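Local coordinates for protein putative NADH-depentdent flavin oxidoreductase (Cupriavidus metallidurans, PDB 5OCS) that binds FMN and, as an Old Yellow Enzyme-type ene-reductase, probably uses NADPH to reduce the flavin and, through it, activated carbon-carbon double bonds, at residues L15-I21 against S48-I54; L86-R90 against L170-G174; A104-A108 against A135-A139; A132-V136 against A193-T197; T247-H252 against R288-V293. One frame throughout, in Å; residues are numbered along the deposited sequence.

Contact 1: residues L15-I21 against S48-I54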
# COMPACT_ATOMS: atom_id res chain seq x y z
N LEU D 15 18.73 -9.18 -8.01
CA LEU D 15 17.30 -9.17 -7.81
C LEU D 15 16.91 -10.33 -6.98
O LEU D 15 17.39 -11.45 -7.19
CB LEU D 15 16.56 -9.22 -9.17
CG LEU D 15 16.95 -8.15 -10.19
CD1 LEU D 15 16.20 -8.33 -11.52
CD2 LEU D 15 16.72 -6.71 -9.67
N ALA D 16 16.00 -10.10 -6.03
CA ALA D 16 15.56 -11.12 -5.09
C ALA D 16 14.78 -12.29 -5.76
O ALA D 16 14.77 -13.41 -5.24
CB ALA D 16 14.72 -10.48 -4.01
N ASN D 17 14.11 -12.00 -6.86
CA ASN D 17 13.36 -12.98 -7.62
C ASN D 17 13.13 -12.44 -9.04
O ASN D 17 13.67 -11.40 -9.34
CB ASN D 17 12.05 -13.33 -6.93
CG ASN D 17 11.23 -12.09 -6.60
OD1 ASN D 17 10.90 -11.32 -7.48
ND2 ASN D 17 10.89 -11.90 -5.31
N ARG D 18 12.37 -13.15 -9.87
CA ARG D 18 12.22 -12.79 -11.27
C ARG D 18 11.02 -11.91 -11.53
O ARG D 18 10.68 -11.68 -12.68
CB ARG D 18 12.17 -14.05 -12.11
CG ARG D 18 13.50 -14.81 -12.04
CD ARG D 18 13.29 -16.13 -12.76
NE ARG D 18 14.51 -16.93 -12.58
CZ ARG D 18 15.60 -16.86 -13.34
NH1 ARG D 18 15.63 -16.12 -14.43
NH2 ARG D 18 16.67 -17.58 -13.00
N ILE D 19 10.40 -11.37 -10.45
CA ILE D 19 9.20 -10.55 -10.56
C ILE D 19 9.57 -9.09 -10.65
O ILE D 19 10.26 -8.59 -9.77
CB ILE D 19 8.23 -10.76 -9.38
CG1 ILE D 19 7.80 -12.22 -9.26
CG2 ILE D 19 6.97 -9.92 -9.56
CD1 ILE D 19 7.28 -12.56 -7.89
N ALA D 20 9.14 -8.42 -11.72
CA ALA D 20 9.33 -6.98 -11.87
C ALA D 20 7.98 -6.30 -11.84
O ALA D 20 7.01 -6.81 -12.44
CB ALA D 20 10.06 -6.65 -13.17
N ILE D 21 7.91 -5.13 -11.18
CA ILE D 21 6.71 -4.34 -11.18
C ILE D 21 6.81 -3.42 -12.37
O ILE D 21 7.75 -2.63 -12.45
CB ILE D 21 6.50 -3.53 -9.88
CG1 ILE D 21 6.34 -4.48 -8.72
CG2 ILE D 21 5.26 -2.64 -9.98
CD1 ILE D 21 6.48 -3.82 -7.40
N SER D 48 6.19 -4.93 -1.75
CA SER D 48 5.49 -6.08 -2.27
C SER D 48 6.24 -7.39 -2.29
O SER D 48 5.63 -8.41 -2.57
CB SER D 48 5.06 -5.80 -3.69
OG SER D 48 6.20 -5.69 -4.52
N GLY D 49 7.55 -7.34 -2.04
CA GLY D 49 8.42 -8.49 -2.18
C GLY D 49 8.85 -8.85 -3.57
O GLY D 49 9.56 -9.85 -3.77
N ALA D 50 8.47 -8.05 -4.57
CA ALA D 50 9.00 -8.25 -5.93
C ALA D 50 10.50 -7.95 -5.90
O ALA D 50 11.02 -7.21 -5.04
CB ALA D 50 8.30 -7.28 -6.90
N GLY D 51 11.20 -8.46 -6.90
CA GLY D 51 12.60 -8.19 -7.05
C GLY D 51 12.98 -6.82 -7.56
O GLY D 51 14.00 -6.24 -7.15
N LEU D 52 12.13 -6.28 -8.43
CA LEU D 52 12.44 -5.12 -9.20
C LEU D 52 11.19 -4.22 -9.31
O LEU D 52 10.09 -4.66 -9.64
CB LEU D 52 12.89 -5.57 -10.58
CG LEU D 52 13.26 -4.42 -11.51
CD1 LEU D 52 14.43 -3.55 -11.00
CD2 LEU D 52 13.52 -4.94 -12.92
N LEU D 53 11.39 -2.95 -9.02
CA LEU D 53 10.36 -1.94 -9.27
C LEU D 53 10.86 -1.05 -10.40
O LEU D 53 12.02 -0.57 -10.39
CB LEU D 53 10.16 -1.11 -8.00
CG LEU D 53 9.35 0.18 -8.15
CD1 LEU D 53 7.93 -0.05 -8.61
CD2 LEU D 53 9.36 0.91 -6.82
N ILE D 54 10.00 -0.79 -11.39
CA ILE D 54 10.31 0.14 -12.45
C ILE D 54 9.31 1.26 -12.33
O ILE D 54 8.11 1.01 -12.55
CB ILE D 54 10.17 -0.50 -13.85
CG1 ILE D 54 10.94 -1.82 -13.92
CG2 ILE D 54 10.70 0.48 -14.91
CD1 ILE D 54 10.81 -2.58 -15.24
O HOH W 1 15.45 -7.36 -5.30
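Parallel pairing supplies the main-chain bonds between strand 19-21 and the start of strand 52-59. Ile-21 N gives a bond to Leu-52 O (2.7 Å), and Ile-21 O accepts from Ile-54 N (3.1 Å); the backbone of Ala-20 serves strand 320-323 instead. One step earlier, Ile-19 O is shared: Leu-52 N reaches it at 3.3 Å, while Gly-51 N lies 3.0 Å away in a weak, bent bond. Asn-17 ND2 donates to Gly-49 O (2.9 Å), and Asn-17 OD1 accepts from Ile-19 N (3.0 Å) in an Asx turn and, weakly, from Gly-51 N (2.9 Å). Water 1 links Ala-16 N to Gly-51 O. A CB on Gly-51 would collide with Asn-17 O. Ser-48 OG, bonded to Met-45 O, also accepts from Ala-50 N in an ST turn. Ile-21 packs on Ala-50 and Leu-53, and Ala-20 on Leu-52. These are the first two strands of a TIM barrel, joined through helix 36-46 as a beta-alpha-beta unit.

Contact 2: residues L86-R90 against L170-G174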
# COMPACT_ATOMS: atom_id res chain seq x y z
N LEU D 86 11.66 8.45 -2.94
CA LEU D 86 12.71 7.41 -2.86
C LEU D 86 13.29 7.26 -1.46
O LEU D 86 13.62 6.18 -1.05
CB LEU D 86 13.87 7.72 -3.84
CG LEU D 86 13.50 7.63 -5.30
CD1 LEU D 86 14.56 8.31 -6.16
CD2 LEU D 86 13.32 6.17 -5.72
N GLY D 87 13.43 8.36 -0.73
CA GLY D 87 14.02 8.26 0.60
C GLY D 87 13.17 7.43 1.57
O GLY D 87 13.70 6.67 2.41
N ALA D 88 11.86 7.54 1.42
CA ALA D 88 10.92 6.73 2.18
C ALA D 88 11.03 5.26 1.77
O ALA D 88 11.04 4.34 2.59
CB ALA D 88 9.53 7.20 1.91
N VAL D 89 11.09 5.04 0.48
CA VAL D 89 11.34 3.68 -0.00
C VAL D 89 12.59 3.08 0.61
O VAL D 89 12.57 1.95 1.14
CB VAL D 89 11.35 3.58 -1.53
CG1 VAL D 89 11.91 2.23 -2.02
CG2 VAL D 89 9.96 3.84 -2.08
N ARG D 90 13.71 3.80 0.54
CA ARG D 90 14.95 3.31 1.10
C ARG D 90 14.97 3.05 2.61
O ARG D 90 15.67 2.14 3.08
CB ARG D 90 16.13 4.22 0.73
CG ARG D 90 16.36 4.48 -0.76
CD ARG D 90 16.33 3.27 -1.65
NE ARG D 90 16.80 3.60 -3.02
CZ ARG D 90 17.00 2.67 -3.96
NH1 ARG D 90 16.68 1.40 -3.73
NH2 ARG D 90 17.49 3.02 -5.14
N LEU D 170 19.90 10.64 -7.73
CA LEU D 170 18.86 10.16 -6.82
C LEU D 170 19.13 8.78 -6.28
O LEU D 170 18.40 8.30 -5.41
CB LEU D 170 17.49 10.19 -7.54
CG LEU D 170 16.88 11.57 -7.79
CD1 LEU D 170 15.54 11.51 -8.53
CD2 LEU D 170 16.65 12.30 -6.50
N GLY D 171 20.15 8.10 -6.80
CA GLY D 171 20.43 6.75 -6.37
C GLY D 171 19.52 5.74 -7.04
O GLY D 171 19.48 4.58 -6.63
N ILE D 172 18.85 6.11 -8.15
CA ILE D 172 18.09 5.10 -8.92
C ILE D 172 19.10 4.11 -9.52
O ILE D 172 20.20 4.51 -9.95
CB ILE D 172 17.21 5.80 -9.95
CG1 ILE D 172 16.19 6.65 -9.23
CG2 ILE D 172 16.54 4.80 -10.85
CD1 ILE D 172 15.29 7.50 -10.09
N GLU D 173 18.73 2.84 -9.55
CA GLU D 173 19.68 1.75 -9.77
C GLU D 173 19.73 1.25 -11.20
O GLU D 173 20.56 0.39 -11.53
CB GLU D 173 19.34 0.62 -8.84
CG GLU D 173 19.66 0.99 -7.39
CD GLU D 173 18.96 0.10 -6.39
OE1 GLU D 173 17.76 0.29 -6.16
OE2 GLU D 173 19.61 -0.87 -5.89
N GLY D 174 18.87 1.78 -12.06
CA GLY D 174 18.82 1.35 -13.43
C GLY D 174 17.87 2.19 -14.25
O GLY D 174 16.99 2.88 -13.70
O HOH W 2 18.08 6.05 -3.66
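Residues 86-90 are a regular helical turn, with Arg-90 N bonded to Leu-86 O, whereas 170-174 is the irregular link between helix 150-169 and strand 175-179; their nearest CA atoms, Leu-86 and Leu-170, are 7.8 Å apart. The link opens with a Schellman motif at the end of the helix, within an alpha-to-beta connection of the TIM barrel. Gly-171 has positive phi (80°), and a CB there would jam against the preceding carbonyl. Leu-86 points across the gap, its CD1 packing on Leu-170 CB (3.7 Å) and Ile-172 CG1 (3.9 Å), while strand 96-102 lines the same apolar patch through Val-97. At the more exposed edge, Arg-90 extends its guanidinium to the loop. Arg-90 NE reaches Leu-170 O through water 2, and Arg-90 NH2 makes a weak bond to Gly-171 O (2.9 Å). Glu-173 OE1, which also accepts from Val-97 N, completes a salt bridge in which Arg-90 NH1 and NH2 both approach that single oxygen to 2.9 Å.

Contact 3: residues A104-A108 against A135-A139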
# COMPACT_ATOMS: atom_id res chain seq x y z
N ALA D 104 6.87 11.03 -25.17
CA ALA D 104 5.64 10.56 -25.85
C ALA D 104 5.57 10.89 -27.35
O ALA D 104 4.76 10.33 -28.07
CB ALA D 104 4.41 11.16 -25.18
N GLY D 105 6.39 11.81 -27.81
CA GLY D 105 6.48 12.13 -29.22
C GLY D 105 5.13 12.68 -29.63
O GLY D 105 4.55 13.50 -28.93
N ARG D 106 4.60 12.20 -30.76
CA ARG D 106 3.31 12.67 -31.23
C ARG D 106 2.14 12.33 -30.35
O ARG D 106 1.07 12.86 -30.58
CB ARG D 106 3.00 12.20 -32.66
CG ARG D 106 2.62 10.73 -32.73
CD ARG D 106 2.72 10.27 -34.17
NE ARG D 106 2.36 8.87 -34.35
CZ ARG D 106 1.95 8.33 -35.51
NH1 ARG D 106 1.79 9.11 -36.60
NH2 ARG D 106 1.66 7.02 -35.55
N LYS D 107 2.31 11.43 -29.38
CA LYS D 107 1.24 11.06 -28.46
C LYS D 107 1.19 11.94 -27.21
O LYS D 107 0.32 11.74 -26.32
CB LYS D 107 1.41 9.61 -28.06
CG LYS D 107 1.09 8.62 -29.16
CD LYS D 107 1.26 7.23 -28.55
CE LYS D 107 0.48 6.19 -29.28
NZ LYS D 107 0.42 4.93 -28.49
N ALA D 108 2.09 12.92 -27.14
CA ALA D 108 2.11 13.88 -26.04
C ALA D 108 0.89 14.80 -26.02
O ALA D 108 0.02 14.71 -26.92
CB ALA D 108 3.40 14.69 -26.10
N ALA D 135 5.60 14.73 -39.61
CA ALA D 135 4.38 15.54 -39.36
C ALA D 135 3.06 14.78 -39.69
O ALA D 135 2.23 15.21 -40.52
CB ALA D 135 4.49 16.88 -40.14
N VAL D 136 2.87 13.66 -39.01
CA VAL D 136 1.78 12.74 -39.28
C VAL D 136 1.17 12.45 -37.93
O VAL D 136 1.86 12.02 -37.02
CB VAL D 136 2.25 11.40 -39.92
CG1 VAL D 136 1.04 10.61 -40.42
CG2 VAL D 136 3.22 11.66 -41.06
N PRO D 137 -0.13 12.72 -37.77
CA PRO D 137 -0.79 12.46 -36.48
C PRO D 137 -1.03 10.99 -36.25
O PRO D 137 -1.08 10.21 -37.21
CB PRO D 137 -2.10 13.23 -36.62
CG PRO D 137 -2.38 13.12 -38.09
CD PRO D 137 -1.07 13.23 -38.77
N HIS D 138 -1.13 10.61 -34.98
CA HIS D 138 -1.39 9.22 -34.61
C HIS D 138 -2.73 8.75 -35.18
O HIS D 138 -2.85 7.60 -35.61
CB HIS D 138 -1.41 9.07 -33.08
CG HIS D 138 -1.82 7.72 -32.62
ND1 HIS D 138 -3.00 7.49 -31.94
CD2 HIS D 138 -1.22 6.52 -32.73
CE1 HIS D 138 -3.11 6.21 -31.66
NE2 HIS D 138 -2.05 5.59 -32.15
N ALA D 139 -3.71 9.67 -35.18
CA ALA D 139 -5.07 9.41 -35.70
C ALA D 139 -5.49 10.57 -36.57
O ALA D 139 -5.13 11.72 -36.32
CB ALA D 139 -6.05 9.24 -34.55
O HOH W 3 -1.18 5.95 -36.81
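The guanidinium of Arg-106 lies across the backbone of His-138, with CZ 3.6 Å from His-138 CA over one of its faces. This is a meeting of two excursions that follow barrel strand 96-102 of the TIM-barrel fold: residues 106-107 form a short 3-10 turn, and 135-139 belong to the irregular loop between the short strands 131-132 and 146-147. Arg-106 carries the largest share of the contact. With chi1 at 75° and chi2 and chi3 both t, its side chain runs out to place Arg-106 NH1 2.9 Å from Val-136 O, a well-aligned hydrogen bond near the plane of the guanidinium. Pro-137 O is also near Arg-106 NH1, at 3.1 Å, but at a poor angle for bonding. Water 3 accepts weakly from Arg-106 NH2 and donates to His-138 O. Next to Arg-106, Lys-107 lays its CE over one face of the imidazole, while its NZ goes elsewhere, to His-181 O, and makes a cation-pi contact with Tyr-183. What the histidine receives is therefore the aliphatic part of the lysine, a CH-pi contact with Lys-107 CE 4.0 Å from the centroid of the His-138 ring and 21° off its normal.

Contact 4: residues A132-V136 against A193-T197; sequences APSAV and ANHRT
Two loop regions at the periphery of the TIM barrel meet here, away from the FMN site. Segment 132-136 starts on the last residue of strand 131-132 and runs into the following loop; segment 193-197 lies between helices 184-189 and 204-221. Their touching parts run 120° apart, closest at Pro-133 and Asn-194 (CA-CA 5.5 Å). Ala-132 is extended (phi/psi -162/170), Pro-133 turns (-62/-34), Ser-134 is extended again (-141/159), and Ala-135 (-81/59) centres an inverse gamma turn with a weak bond from Val-136 N to Ser-134 O (2.9 Å). Opposing phi/psi are -96/-26 at Ala-193, -103/105 at Asn-194, -112/25 at His-195 and -68/149 at Arg-196. Asn-194 (chi1 t) forms an Asx turn, its OD1 accepting from Arg-196 N at 2.9 Å, while its ND2 binds Phe-188 O and Tyr-200 O. Ser-134 OG (chi1 m) accepts from His-195 N at 2.8 Å. Arg-196, with chi1 m, chi2 t, chi3 p and chi4 82°, donates from NH1 to Pro-133 O (2.8 Å) and to Leu-148 O; its NH2 forms a salt bridge with Asp-198. Pro-133 CB packs 3.9 Å from Arg-196 CD, and Val-136 CG2 sits 3.7 Å from His-195 ND1. Water 4 accepts from Ser-134 N (3.2 Å) and donates to Ala-193 O (2.8 Å). Such polar packing joins two loop excursions of the barrel fold, one shaped by an Asx turn.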
# COMPACT_ATOMS: atom_id res chain seq x y z
N ALA D 132 7.85 14.76 -33.37
CA ALA D 132 7.88 13.41 -33.92
C ALA D 132 8.88 13.29 -35.05
O ALA D 132 9.38 14.32 -35.57
CB ALA D 132 6.49 13.03 -34.42
N PRO D 133 9.15 12.04 -35.48
CA PRO D 133 10.04 11.97 -36.64
C PRO D 133 9.46 12.65 -37.88
O PRO D 133 10.21 13.22 -38.68
CB PRO D 133 10.22 10.48 -36.85
CG PRO D 133 9.12 9.82 -36.09
CD PRO D 133 8.91 10.71 -34.89
N SER D 134 8.14 12.57 -38.03
CA SER D 134 7.43 13.17 -39.18
C SER D 134 6.09 13.79 -38.76
O SER D 134 5.48 13.39 -37.75
CB SER D 134 7.14 12.10 -40.24
OG SER D 134 8.33 11.42 -40.71
N ALA D 135 5.60 14.73 -39.61
CA ALA D 135 4.38 15.54 -39.36
C ALA D 135 3.06 14.78 -39.69
O ALA D 135 2.23 15.21 -40.52
CB ALA D 135 4.49 16.88 -40.14
N VAL D 136 2.87 13.66 -39.01
CA VAL D 136 1.78 12.74 -39.28
C VAL D 136 1.17 12.45 -37.93
O VAL D 136 1.86 12.02 -37.02
CB VAL D 136 2.25 11.40 -39.92
CG1 VAL D 136 1.04 10.61 -40.42
CG2 VAL D 136 3.22 11.66 -41.06
N ALA D 193 4.86 5.76 -38.59
CA ALA D 193 5.05 7.12 -38.11
C ALA D 193 6.24 7.83 -38.74
O ALA D 193 6.22 9.05 -38.84
CB ALA D 193 5.18 7.14 -36.59
N ASN D 194 7.24 7.08 -39.19
CA ASN D 194 8.50 7.68 -39.66
C ASN D 194 8.49 7.67 -41.21
O ASN D 194 8.65 6.60 -41.83
CB ASN D 194 9.69 6.88 -39.14
CG ASN D 194 11.01 7.47 -39.53
OD1 ASN D 194 11.08 8.33 -40.41
ND2 ASN D 194 12.08 7.04 -38.86
N HIS D 195 8.28 8.84 -41.77
CA HIS D 195 8.36 9.05 -43.21
C HIS D 195 9.54 9.94 -43.60
O HIS D 195 9.52 10.57 -44.68
CB HIS D 195 7.08 9.68 -43.72
CG HIS D 195 5.89 8.80 -43.53
ND1 HIS D 195 4.61 9.30 -43.54
CD2 HIS D 195 5.78 7.47 -43.31
CE1 HIS D 195 3.76 8.31 -43.30
NE2 HIS D 195 4.44 7.19 -43.16
N ARG D 196 10.57 9.95 -42.75
CA ARG D 196 11.73 10.77 -42.98
C ARG D 196 12.51 10.23 -44.18
O ARG D 196 12.51 9.04 -44.44
CB ARG D 196 12.64 10.76 -41.75
CG ARG D 196 12.04 11.36 -40.50
CD ARG D 196 13.06 11.29 -39.36
NE ARG D 196 14.08 12.33 -39.53
CZ ARG D 196 13.97 13.60 -39.17
NH1 ARG D 196 12.88 14.07 -38.59
NH2 ARG D 196 14.98 14.42 -39.38
N THR D 197 13.17 11.13 -44.89
CA THR D 197 14.00 10.75 -46.01
C THR D 197 15.49 10.96 -45.77
O THR D 197 16.28 10.70 -46.69
CB THR D 197 13.58 11.53 -47.28
OG1 THR D 197 13.55 12.94 -47.01
CG2 THR D 197 12.19 11.04 -47.76
O HOH W 4 5.88 10.77 -36.67

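Contact 5: residues T247-H252 against R288-V293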
# COMPACT_ATOMS: atom_id res chain seq x y z
N THR D 247 12.43 -6.09 -34.00
CA THR D 247 12.72 -6.30 -32.58
C THR D 247 14.00 -7.11 -32.37
O THR D 247 14.81 -6.78 -31.49
CB THR D 247 11.53 -6.99 -31.91
OG1 THR D 247 10.44 -6.10 -32.01
CG2 THR D 247 11.76 -7.26 -30.46
N ILE D 248 14.16 -8.17 -33.14
CA ILE D 248 15.33 -9.04 -33.00
C ILE D 248 16.58 -8.28 -33.41
O ILE D 248 17.59 -8.35 -32.71
CB ILE D 248 15.16 -10.37 -33.77
CG1 ILE D 248 14.09 -11.19 -33.09
CG2 ILE D 248 16.48 -11.16 -33.80
CD1 ILE D 248 13.53 -12.33 -33.88
N ALA D 249 16.50 -7.52 -34.50
CA ALA D 249 17.66 -6.76 -34.98
C ALA D 249 18.05 -5.65 -33.99
O ALA D 249 19.23 -5.39 -33.69
CB ALA D 249 17.37 -6.19 -36.36
N LEU D 250 17.02 -5.00 -33.45
CA LEU D 250 17.26 -3.99 -32.45
C LEU D 250 17.90 -4.62 -31.16
O LEU D 250 18.84 -4.04 -30.60
CB LEU D 250 15.98 -3.22 -32.16
CG LEU D 250 16.08 -2.14 -31.05
CD1 LEU D 250 17.01 -1.03 -31.48
CD2 LEU D 250 14.69 -1.58 -30.78
N SER D 251 17.42 -5.78 -30.76
CA SER D 251 17.91 -6.47 -29.54
C SER D 251 19.37 -6.91 -29.72
O SER D 251 20.19 -6.74 -28.81
CB SER D 251 17.02 -7.62 -29.18
OG SER D 251 15.70 -7.15 -28.90
N HIS D 252 19.72 -7.36 -30.93
CA HIS D 252 21.16 -7.62 -31.23
C HIS D 252 22.01 -6.35 -31.08
O HIS D 252 23.11 -6.38 -30.49
CB HIS D 252 21.40 -8.25 -32.65
CG HIS D 252 21.01 -9.70 -32.77
ND1 HIS D 252 21.65 -10.71 -32.08
CD2 HIS D 252 20.08 -10.30 -33.54
CE1 HIS D 252 21.11 -11.87 -32.40
NE2 HIS D 252 20.14 -11.65 -33.27
N ARG D 288 11.23 -15.91 -28.27
CA ARG D 288 12.09 -15.90 -29.42
C ARG D 288 13.24 -14.93 -29.24
O ARG D 288 14.36 -15.25 -29.58
CB ARG D 288 11.31 -15.55 -30.67
CG ARG D 288 12.17 -15.61 -31.92
CD ARG D 288 11.28 -15.41 -33.11
NE ARG D 288 12.04 -15.24 -34.33
CZ ARG D 288 11.49 -14.93 -35.50
NH1 ARG D 288 10.18 -14.78 -35.59
NH2 ARG D 288 12.27 -14.78 -36.57
N VAL D 289 12.98 -13.75 -28.69
CA VAL D 289 14.07 -12.78 -28.48
C VAL D 289 15.13 -13.33 -27.51
O VAL D 289 16.32 -13.12 -27.71
CB VAL D 289 13.53 -11.41 -27.99
CG1 VAL D 289 14.64 -10.48 -27.52
CG2 VAL D 289 12.73 -10.73 -29.09
N LYS D 290 14.67 -14.00 -26.46
CA LYS D 290 15.55 -14.67 -25.51
C LYS D 290 16.43 -15.72 -26.22
O LYS D 290 17.65 -15.73 -26.04
CB LYS D 290 14.72 -15.33 -24.43
CG LYS D 290 15.54 -16.08 -23.37
CD LYS D 290 14.70 -16.50 -22.17
CE LYS D 290 15.26 -17.74 -21.46
NZ LYS D 290 16.64 -17.48 -20.96
N ALA D 291 15.79 -16.60 -26.97
CA ALA D 291 16.49 -17.71 -27.61
C ALA D 291 17.51 -17.21 -28.61
O ALA D 291 18.62 -17.73 -28.64
CB ALA D 291 15.51 -18.65 -28.27
N GLU D 292 17.15 -16.20 -29.41
CA GLU D 292 18.03 -15.76 -30.50
C GLU D 292 19.11 -14.75 -30.13
O GLU D 292 20.18 -14.74 -30.74
CB GLU D 292 17.21 -15.17 -31.65
CG GLU D 292 16.27 -16.16 -32.33
CD GLU D 292 15.74 -15.67 -33.65
OE1 GLU D 292 16.27 -14.70 -34.21
OE2 GLU D 292 14.76 -16.27 -34.13
N VAL D 293 18.83 -13.86 -29.19
CA VAL D 293 19.76 -12.80 -28.83
C VAL D 293 20.55 -13.11 -27.55
O VAL D 293 21.72 -12.71 -27.44
CB VAL D 293 19.05 -11.44 -28.72
CG1 VAL D 293 20.02 -10.32 -28.40
CG2 VAL D 293 18.34 -11.12 -30.03
O HOH W 5 18.75 -13.59 -34.70
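Thr-247 opens the helix-to-helix contact with its methyl, CG2 lying 3.9 Å from Val-289 CG2, while its hydroxyl is bonded to Ala-234 O. Ile-248 follows as a knob-into-hole: its side chain fits among Arg-288, Val-289, Glu-292 and Val-293. Ile-248 CD1 rests over a face of the Arg-288 guanidinium, 3.3 Å from NE, and Ile-248 CG2 approaches Val-293 CG2 at 4.2 Å. That guanidinium is held by a salt bridge within its own helix, Arg-288 NE to Glu-292 OE2 (2.9 Å). One turn on, Ser-251 returns its OG to Thr-247 O (2.8 Å), and its CB packs 3.8 Å from Val-293 CG2. His-252 finishes the interface: Val-293 CG2 sits over the ring, 3.7 Å from its centroid and 10° off the normal, a CH-pi contact. Water 5 joins His-252 NE2 to Glu-292 OE1. The axes of segments 247-252 and 288-293 approach to 10.1 Å at a crossing angle of -47°. These are outer helices of the TIM barrel: Ser-251 and Val-289 both lean on Val-262 of strand 262-265, and helix 244-256 also rests on strand 228-233 and, through Ala-249 and Leu-250, on helix 204-221.

In the fold
The five contacts sample a TIM barrel from its wall to its periphery. Contact 1 is buried and pairs neighbouring barrel strands through backbone bonds; contact 5, also buried, joins two outer helices by apolar packing and a water bridge. Contact 2, partly buried, combines aliphatic packing with a salt bridge at an alpha-to-beta link, and its helix 76-92 directly follows strand 52-59 of contact 1. Contact 3, at the surface, and contact 4, partly buried, both include an arginine-to-carbonyl hydrogen bond between loops. These two share Ala-135 and Val-136 and touch directly through Arg-106 and Ala-193; their centres are about 10 Å apart, against about 37 Å for the centres of contacts 1 and 4.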